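Long-range contacts in laccase (Uncultured bacterium, PDB 4F7K), which probably couples the one-electron oxidation of phenolic and related substrates to the four-electron reduction of dioxygen to water, as multicopper oxidases do: residues 96-101 with 118-123; 352-357 with 373-378. All blocks are in the same frame, centred on the assembly; numbering follows the deposited sequence.

Contact 1 (96-101 with 118-123); sequences AGTFWY and PLIVEE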
ATOM      1  N   ALA A  96     -14.219  -3.244  -1.385  1.00 45.15           N
ATOM      2  CA  ALA A  96     -13.720  -4.132  -0.359  1.00 44.80           C
ATOM      3  C   ALA A  96     -12.246  -4.408  -0.627  1.00 43.06           C
ATOM      4  O   ALA A  96     -11.871  -4.741  -1.746  1.00 44.31           O
ATOM      5  CB  ALA A  96     -14.505  -5.425  -0.332  1.00 45.39           C
ATOM      6  N   GLY A  97     -11.422  -4.297   0.401  1.00 41.00           N
ATOM      7  CA  GLY A  97     -10.054  -4.767   0.258  1.00 39.97           C
ATOM      8  C   GLY A  97      -9.060  -4.156   1.236  1.00 37.37           C
ATOM      9  O   GLY A  97      -9.453  -3.490   2.182  1.00 34.84           O
ATOM     10  N   THR A  98      -7.780  -4.447   0.977  1.00 36.58           N
ATOM     11  CA  THR A  98      -6.640  -3.964   1.745  1.00 35.54           C
ATOM     12  C   THR A  98      -6.133  -2.661   1.137  1.00 34.69           C
ATOM     13  O   THR A  98      -5.647  -2.602  -0.015  1.00 34.43           O
ATOM     14  CB  THR A  98      -5.509  -4.985   1.716  1.00 35.71           C
ATOM     15  OG1 THR A  98      -6.018  -6.252   2.119  1.00 37.05           O
ATOM     16  CG2 THR A  98      -4.380  -4.578   2.648  1.00 33.96           C
ATOM     17  N   PHE A  99      -6.295  -1.603   1.909  1.00 33.50           N
ATOM     18  CA  PHE A  99      -5.816  -0.288   1.499  1.00 32.76           C
ATOM     19  C   PHE A  99      -4.841   0.178   2.576  1.00 30.82           C
ATOM     20  O   PHE A  99      -4.507  -0.611   3.471  1.00 29.81           O
ATOM     21  CB  PHE A  99      -7.015   0.651   1.265  1.00 33.25           C
ATOM     22  CG  PHE A  99      -7.903   0.190   0.130  1.00 36.17           C
ATOM     23  CD1 PHE A  99      -7.520   0.374  -1.196  1.00 35.26           C
ATOM     24  CD2 PHE A  99      -9.107  -0.462   0.390  1.00 38.26           C
ATOM     25  CE1 PHE A  99      -8.308  -0.069  -2.247  1.00 36.85           C
ATOM     26  CE2 PHE A  99      -9.913  -0.905  -0.651  1.00 38.70           C
ATOM     27  CZ  PHE A  99      -9.513  -0.715  -1.989  1.00 39.95           C
ATOM     28  N   TRP A 100      -4.368   1.428   2.490  1.00 29.77           N
ATOM     29  CA  TRP A 100      -3.606   2.006   3.582  1.00 27.50           C
ATOM     30  C   TRP A 100      -3.675   3.503   3.596  1.00 27.44           C
ATOM     31  O   TRP A 100      -4.231   4.111   2.701  1.00 28.24           O
ATOM     32  CB  TRP A 100      -2.158   1.466   3.618  1.00 25.85           C
ATOM     33  CG  TRP A 100      -1.179   1.821   2.483  1.00 24.35           C
ATOM     34  CD1 TRP A 100      -1.290   1.534   1.144  1.00 25.71           C
ATOM     35  CD2 TRP A 100       0.126   2.367   2.661  1.00 25.24           C
ATOM     36  NE1 TRP A 100      -0.144   1.921   0.468  1.00 26.15           N
ATOM     37  CE2 TRP A 100       0.733   2.450   1.385  1.00 25.00           C
ATOM     38  CE3 TRP A 100       0.832   2.821   3.782  1.00 20.32           C
ATOM     39  CZ2 TRP A 100       2.017   2.967   1.204  1.00 26.81           C
ATOM     40  CZ3 TRP A 100       2.105   3.334   3.604  1.00 22.42           C
ATOM     41  CH2 TRP A 100       2.691   3.423   2.319  1.00 22.90           C
ATOM     42  N   TYR A 101      -3.123   4.109   4.641  1.00 26.76           N
ATOM     43  CA  TYR A 101      -3.152   5.554   4.768  1.00 26.35           C
ATOM     44  C   TYR A 101      -1.768   6.075   5.178  1.00 26.10           C
ATOM     45  O   TYR A 101      -1.011   5.396   5.879  1.00 25.04           O
ATOM     46  CB  TYR A 101      -4.249   5.923   5.772  1.00 26.36           C
ATOM     47  CG  TYR A 101      -4.005   5.420   7.186  1.00 27.82           C
ATOM     48  CD1 TYR A 101      -3.247   6.187   8.101  1.00 26.46           C
ATOM     49  CD2 TYR A 101      -4.555   4.209   7.641  1.00 28.63           C
ATOM     50  CE1 TYR A 101      -3.023   5.747   9.424  1.00 22.45           C
ATOM     51  CE2 TYR A 101      -4.343   3.768   8.971  1.00 26.27           C
ATOM     52  CZ  TYR A 101      -3.561   4.563   9.846  1.00 26.11           C
ATOM     53  OH  TYR A 101      -3.345   4.194  11.157  1.00 27.38           O
ATOM     54  N   PRO A 118      -2.621   0.615   8.090  1.00 26.85           N
ATOM     55  CA  PRO A 118      -3.497  -0.101   7.208  1.00 27.55           C
ATOM     56  C   PRO A 118      -4.952   0.325   7.354  1.00 28.85           C
ATOM     57  O   PRO A 118      -5.422   0.709   8.442  1.00 28.37           O
ATOM     58  CB  PRO A 118      -3.308  -1.544   7.650  1.00 27.37           C
ATOM     59  CG  PRO A 118      -3.038  -1.430   9.122  1.00 27.71           C
ATOM     60  CD  PRO A 118      -2.349  -0.138   9.337  1.00 26.34           C
ATOM     61  N   LEU A 119      -5.645   0.274   6.226  1.00 30.72           N
ATOM     62  CA  LEU A 119      -7.063   0.555   6.156  1.00 31.84           C
ATOM     63  C   LEU A 119      -7.735  -0.638   5.471  1.00 33.25           C
ATOM     64  O   LEU A 119      -7.498  -0.891   4.296  1.00 32.77           O
ATOM     65  CB  LEU A 119      -7.320   1.861   5.378  1.00 32.08           C
ATOM     66  CG  LEU A 119      -8.771   2.386   5.360  1.00 34.91           C
ATOM     67  CD1 LEU A 119      -8.812   3.887   5.268  1.00 36.94           C
ATOM     68  CD2 LEU A 119      -9.623   1.769   4.250  1.00 35.05           C
ATOM     69  N   ILE A 120      -8.565  -1.353   6.232  1.00 34.27           N
ATOM     70  CA  ILE A 120      -9.261  -2.518   5.761  1.00 36.18           C
ATOM     71  C   ILE A 120     -10.753  -2.223   5.531  1.00 38.17           C
ATOM     72  O   ILE A 120     -11.477  -1.810   6.444  1.00 38.55           O
ATOM     73  CB  ILE A 120      -9.054  -3.725   6.710  1.00 35.64           C
ATOM     74  CG1 ILE A 120      -7.557  -3.964   6.999  1.00 34.55           C
ATOM     75  CG2 ILE A 120      -9.666  -4.975   6.107  1.00 36.84           C
ATOM     76  CD1 ILE A 120      -6.687  -4.250   5.752  1.00 29.61           C
ATOM     77  N   VAL A 121     -11.191  -2.393   4.288  1.00 39.69           N
ATOM     78  CA  VAL A 121     -12.620  -2.342   3.956  1.00 41.31           C
ATOM     79  C   VAL A 121     -13.134  -3.774   3.768  1.00 42.99           C
ATOM     80  O   VAL A 121     -12.700  -4.472   2.876  1.00 42.51           O
ATOM     81  CB  VAL A 121     -12.887  -1.543   2.680  1.00 42.84           C
ATOM     82  CG1 VAL A 121     -14.404  -1.372   2.479  1.00 45.14           C
ATOM     83  CG2 VAL A 121     -12.202  -0.184   2.716  1.00 39.29           C
ATOM     84  N   GLU A 122     -14.037  -4.205   4.645  1.00 44.93           N
ATOM     85  CA  GLU A 122     -14.465  -5.596   4.722  1.00 47.81           C
ATOM     86  C   GLU A 122     -15.503  -5.938   3.659  1.00 49.90           C
ATOM     87  O   GLU A 122     -16.318  -5.086   3.315  1.00 50.62           O
ATOM     88  CB  GLU A 122     -15.100  -5.858   6.073  1.00 48.68           C
ATOM     89  CG  GLU A 122     -14.217  -5.548   7.274  1.00 49.98           C
ATOM     90  CD  GLU A 122     -14.995  -5.771   8.547  1.00 54.83           C
ATOM     91  OE1 GLU A 122     -15.958  -6.585   8.498  1.00 59.73           O
ATOM     92  OE2 GLU A 122     -14.679  -5.136   9.572  1.00 53.79           O
ATOM     93  N   GLU A 123     -15.464  -7.175   3.144  1.00 51.22           N
ATOM     94  CA  GLU A 123     -16.503  -7.670   2.251  1.00 54.07           C
ATOM     95  C   GLU A 123     -17.747  -7.859   3.124  1.00 55.87           C
ATOM     96  O   GLU A 123     -17.608  -8.164   4.309  1.00 54.90           O
ATOM     97  CB  GLU A 123     -16.119  -9.021   1.630  1.00 54.97           C
ATOM     98  CG  GLU A 123     -14.932  -9.021   0.683  1.00 54.08           C
ATOM     99  CD  GLU A 123     -13.568  -9.117   1.403  1.00 53.09           C
ATOM    100  OE1 GLU A 123     -13.472  -9.827   2.443  1.00 51.94           O
ATOM    101  OE2 GLU A 123     -12.594  -8.492   0.905  1.00 48.88           O
TER
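Residues G97 to W100 pair with P118 to V121 as neighbouring antiparallel strands in the buried interior of the first multicopper oxidase region, between strands 37-40 and 59-62. G97 and V121 exchange two backbone hydrogen bonds, and so do F99 and L119; the longest of the four is L119 N to F99 O at 3.1 Å. At G97 the backbone angles would press any CB against the preceding carbonyl oxygen, which explains the glycine. F99 and V121 share one face, where F99 CD2 meets V121 CG2 at 3.9 Å and the two side chains cross obliquely. On the same face L119 CD2 lies 4.1 Å from F99 CB. The pair belongs to a cupredoxin-like beta-sandwich, the unit from which laccases are built. On the face of T98 and I120 the two side chains run side by side, T98 CG2 against I120 CD1, while T98 OG1 turns to D234 and R187. Y101 has CG between its backbone N and carbonyl carbon (chi1 64°), which swings the ring over to the partner strand; there its edge, through CE2, lies 3.3 Å from P118 O. Its hydroxyl bonds to P35 O and its ring meets F28 edge-to-face. An alanine here would probably open a gap beside P118 and F28 and leave P35 O without its hydroxyl partner. Beyond the G97-V121 pair, E123 CG packs 3.8 Å from A96 CB, while E123 OE1 forms a salt bridge with R185.

Contact 2 (352-357 with 373-378); sequences GIHLHG and RDTTLV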
ATOM      1  N   GLY A 352       8.266   4.790  -8.875  1.00 31.24           N
ATOM      2  CA  GLY A 352       6.972   4.343  -8.422  1.00 31.67           C
ATOM      3  C   GLY A 352       5.910   5.339  -8.876  1.00 32.62           C
ATOM      4  O   GLY A 352       6.091   6.549  -8.752  1.00 34.72           O
ATOM      5  N   ILE A 353       4.815   4.861  -9.407  1.00 32.95           N
ATOM      6  CA  ILE A 353       3.793   5.769  -9.966  1.00 34.49           C
ATOM      7  C   ILE A 353       2.458   5.528  -9.306  1.00 34.27           C
ATOM      8  O   ILE A 353       1.931   4.432  -9.386  1.00 34.42           O
ATOM      9  CB  ILE A 353       3.606   5.480 -11.470  1.00 36.04           C
ATOM     10  CG1 ILE A 353       4.977   5.496 -12.184  1.00 38.88           C
ATOM     11  CG2 ILE A 353       2.541   6.408 -12.119  1.00 35.73           C
ATOM     12  CD1 ILE A 353       5.411   6.891 -12.736  1.00 42.32           C
ATOM     13  N   HIS A 354       1.897   6.553  -8.678  1.00 34.35           N
ATOM     14  CA  HIS A 354       0.608   6.397  -8.002  1.00 35.16           C
ATOM     15  C   HIS A 354      -0.444   7.428  -8.478  1.00 36.01           C
ATOM     16  O   HIS A 354      -0.199   8.633  -8.423  1.00 37.22           O
ATOM     17  CB  HIS A 354       0.831   6.405  -6.491  1.00 32.96           C
ATOM     18  CG  HIS A 354      -0.433   6.437  -5.681  1.00 35.94           C
ATOM     19  ND1 HIS A 354      -1.502   5.596  -5.924  1.00 36.20           N
ATOM     20  CD2 HIS A 354      -0.783   7.193  -4.610  1.00 34.13           C
ATOM     21  CE1 HIS A 354      -2.463   5.849  -5.053  1.00 36.89           C
ATOM     22  NE2 HIS A 354      -2.051   6.813  -4.247  1.00 37.13           N
ATOM     23  N   LEU A 355      -1.589   6.943  -8.958  1.00 35.92           N
ATOM     24  CA  LEU A 355      -2.658   7.803  -9.460  1.00 37.53           C
ATOM     25  C   LEU A 355      -3.781   7.903  -8.453  1.00 37.22           C
ATOM     26  O   LEU A 355      -4.326   6.884  -8.022  1.00 36.24           O
ATOM     27  CB  LEU A 355      -3.228   7.292 -10.802  1.00 39.87           C
ATOM     28  CG  LEU A 355      -4.398   8.133 -11.317  1.00 41.69           C
ATOM     29  CD1 LEU A 355      -3.911   9.569 -11.698  1.00 42.71           C
ATOM     30  CD2 LEU A 355      -5.117   7.453 -12.471  1.00 44.41           C
ATOM     31  N   HIS A 356      -4.113   9.135  -8.073  1.00 37.32           N
ATOM     32  CA  HIS A 356      -5.063   9.361  -6.982  1.00 36.92           C
ATOM     33  C   HIS A 356      -6.514   9.207  -7.486  1.00 38.79           C
ATOM     34  O   HIS A 356      -6.830   9.568  -8.622  1.00 39.10           O
ATOM     35  CB  HIS A 356      -4.845  10.752  -6.348  1.00 37.31           C
ATOM     36  CG  HIS A 356      -3.654  10.830  -5.430  1.00 35.92           C
ATOM     37  ND1 HIS A 356      -3.669  11.549  -4.252  1.00 34.17           N
ATOM     38  CD2 HIS A 356      -2.425  10.270  -5.508  1.00 33.27           C
ATOM     39  CE1 HIS A 356      -2.491  11.456  -3.659  1.00 33.05           C
ATOM     40  NE2 HIS A 356      -1.719  10.682  -4.398  1.00 35.90           N
ATOM     41  N   GLY A 357      -7.353   8.627  -6.636  1.00 38.23           N
ATOM     42  CA  GLY A 357      -8.786   8.601  -6.835  1.00 40.97           C
ATOM     43  C   GLY A 357      -9.308   7.586  -7.842  1.00 42.04           C
ATOM     44  O   GLY A 357     -10.475   7.459  -7.981  1.00 42.82           O
ATOM     45  N   ARG A 373      -4.489  -1.951 -10.867  1.00 44.62           N
ATOM     46  CA  ARG A 373      -3.625  -1.508  -9.782  1.00 42.57           C
ATOM     47  C   ARG A 373      -4.020  -0.090  -9.404  1.00 41.71           C
ATOM     48  O   ARG A 373      -4.747   0.554 -10.142  1.00 43.37           O
ATOM     49  CB  ARG A 373      -2.169  -1.459 -10.294  1.00 41.84           C
ATOM     50  CG  ARG A 373      -1.433  -2.803 -10.438  1.00 43.40           C
ATOM     51  CD  ARG A 373      -0.753  -3.124  -9.076  1.00 45.42           C
ATOM     52  NE  ARG A 373       0.068  -4.310  -9.166  1.00 46.68           N
ATOM     53  CZ  ARG A 373       0.497  -5.036  -8.146  1.00 45.38           C
ATOM     54  NH1 ARG A 373       0.199  -4.726  -6.873  1.00 39.46           N
ATOM     55  NH2 ARG A 373       1.243  -6.101  -8.433  1.00 47.50           N
ATOM     56  N   ASP A 374      -3.521   0.416  -8.276  1.00 39.28           N
ATOM     57  CA  ASP A 374      -3.590   1.846  -8.050  1.00 39.00           C
ATOM     58  C   ASP A 374      -2.164   2.441  -7.984  1.00 37.54           C
ATOM     59  O   ASP A 374      -2.002   3.668  -7.956  1.00 37.69           O
ATOM     60  CB  ASP A 374      -4.486   2.213  -6.832  1.00 38.49           C
ATOM     61  CG  ASP A 374      -4.014   1.590  -5.520  1.00 39.94           C
ATOM     62  OD1 ASP A 374      -2.777   1.623  -5.244  1.00 35.98           O
ATOM     63  OD2 ASP A 374      -4.888   1.073  -4.748  1.00 41.73           O
ATOM     64  N   THR A 375      -1.157   1.564  -8.023  1.00 35.42           N
ATOM     65  CA  THR A 375       0.236   1.950  -7.921  1.00 34.74           C
ATOM     66  C   THR A 375       1.015   1.030  -8.826  1.00 34.80           C
ATOM     67  O   THR A 375       0.858  -0.193  -8.746  1.00 34.65           O
ATOM     68  CB  THR A 375       0.773   1.706  -6.472  1.00 33.19           C
ATOM     69  OG1 THR A 375      -0.086   2.335  -5.518  1.00 36.24           O
ATOM     70  CG2 THR A 375       2.198   2.210  -6.279  1.00 31.48           C
ATOM     71  N   THR A 376       1.888   1.595  -9.642  1.00 33.72           N
ATOM     72  CA  THR A 376       2.669   0.787 -10.532  1.00 35.14           C
ATOM     73  C   THR A 376       4.154   1.131 -10.472  1.00 35.62           C
ATOM     74  O   THR A 376       4.553   2.020  -9.726  1.00 35.61           O
ATOM     75  CB  THR A 376       2.116   0.824 -11.963  1.00 37.47           C
ATOM     76  OG1 THR A 376       2.817  -0.132 -12.745  1.00 36.36           O
ATOM     77  CG2 THR A 376       2.204   2.214 -12.586  1.00 36.66           C
ATOM     78  N   LEU A 377       4.971   0.379 -11.191  1.00 36.80           N
ATOM     79  CA  LEU A 377       6.416   0.574 -11.150  1.00 38.07           C
ATOM     80  C   LEU A 377       6.949   0.550 -12.545  1.00 39.17           C
ATOM     81  O   LEU A 377       6.654  -0.379 -13.288  1.00 41.75           O
ATOM     82  CB  LEU A 377       7.147  -0.508 -10.330  1.00 37.41           C
ATOM     83  CG  LEU A 377       8.662  -0.184 -10.314  1.00 40.03           C
ATOM     84  CD1 LEU A 377       9.100   0.490  -9.021  1.00 36.88           C
ATOM     85  CD2 LEU A 377       9.551  -1.387 -10.674  1.00 42.57           C
ATOM     86  N   VAL A 378       7.698   1.580 -12.915  1.00 39.16           N
ATOM     87  CA  VAL A 378       8.322   1.616 -14.234  1.00 40.85           C
ATOM     88  C   VAL A 378       9.824   1.617 -14.075  1.00 40.92           C
ATOM     89  O   VAL A 378      10.420   2.604 -13.631  1.00 38.98           O
ATOM     90  CB  VAL A 378       7.889   2.834 -15.059  1.00 42.42           C
ATOM     91  CG1 VAL A 378       8.519   2.789 -16.464  1.00 43.20           C
ATOM     92  CG2 VAL A 378       6.361   2.886 -15.165  1.00 43.46           C
TER
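The HXHG motif of laccases, here H354-L355-H356-G357, begins on a strand whose residues G352 to H354 pair antiparallel with T375 to L377, the outermost strand of its sheet within this chain. Such motifs supply copper ligands in the family, and H354 and H356 are probably among them here; H354 NE2 also forms a hydrogen bond with H60 NE2, consistent with the two histidines converging on one site. I353 and T376 are the hydrogen-bonded pair: I353 N gives to T376 O at 2.9 Å, and T376 N to I353 O at 2.8 Å. Alongside, T376 CG2 touches I353 CB at 3.7 Å, while T376 OG1 bonds to E362. I353 CG1 reaches on to V378 CG2. With CG anti to the backbone N (chi1 172°), the H354 imidazole reaches the residue just before the partner strand begins, where ND1 gives a nearly straight bond (168°) to D374 O, 2.8 Å away. The oxygen lies in the ring plane, which fixes the turn of the imidazole, although ND1 itself stands above the carbonyl plane. L355 N adds a weak bond to the same oxygen. The carboxylate of D374, salt-bridged to R232, also takes a hydrogen bond through OD1 from T375 OG1 at 2.8 Å.

Overall arrangement
Contact 1 lies in the first multicopper oxidase region and contact 2 in the last; their centres are about 17 Å apart and their nearest atoms about 4 Å, without touching. H62 joins them: its ring stacks on W100 of 96-101, and its NE2 hydrogen-bonds to T375 OG1 of 373-378. R232 makes a second bridge, bonding T98 O through NE and D374 OD2 through NH2. In laccases the trinuclear copper cluster forms between the first and last cupredoxin domains from paired histidine motifs, so contact 2 probably borders that site directly, whereas contact 1 is likely to lie behind it, through W100, which meets both H62 and H102.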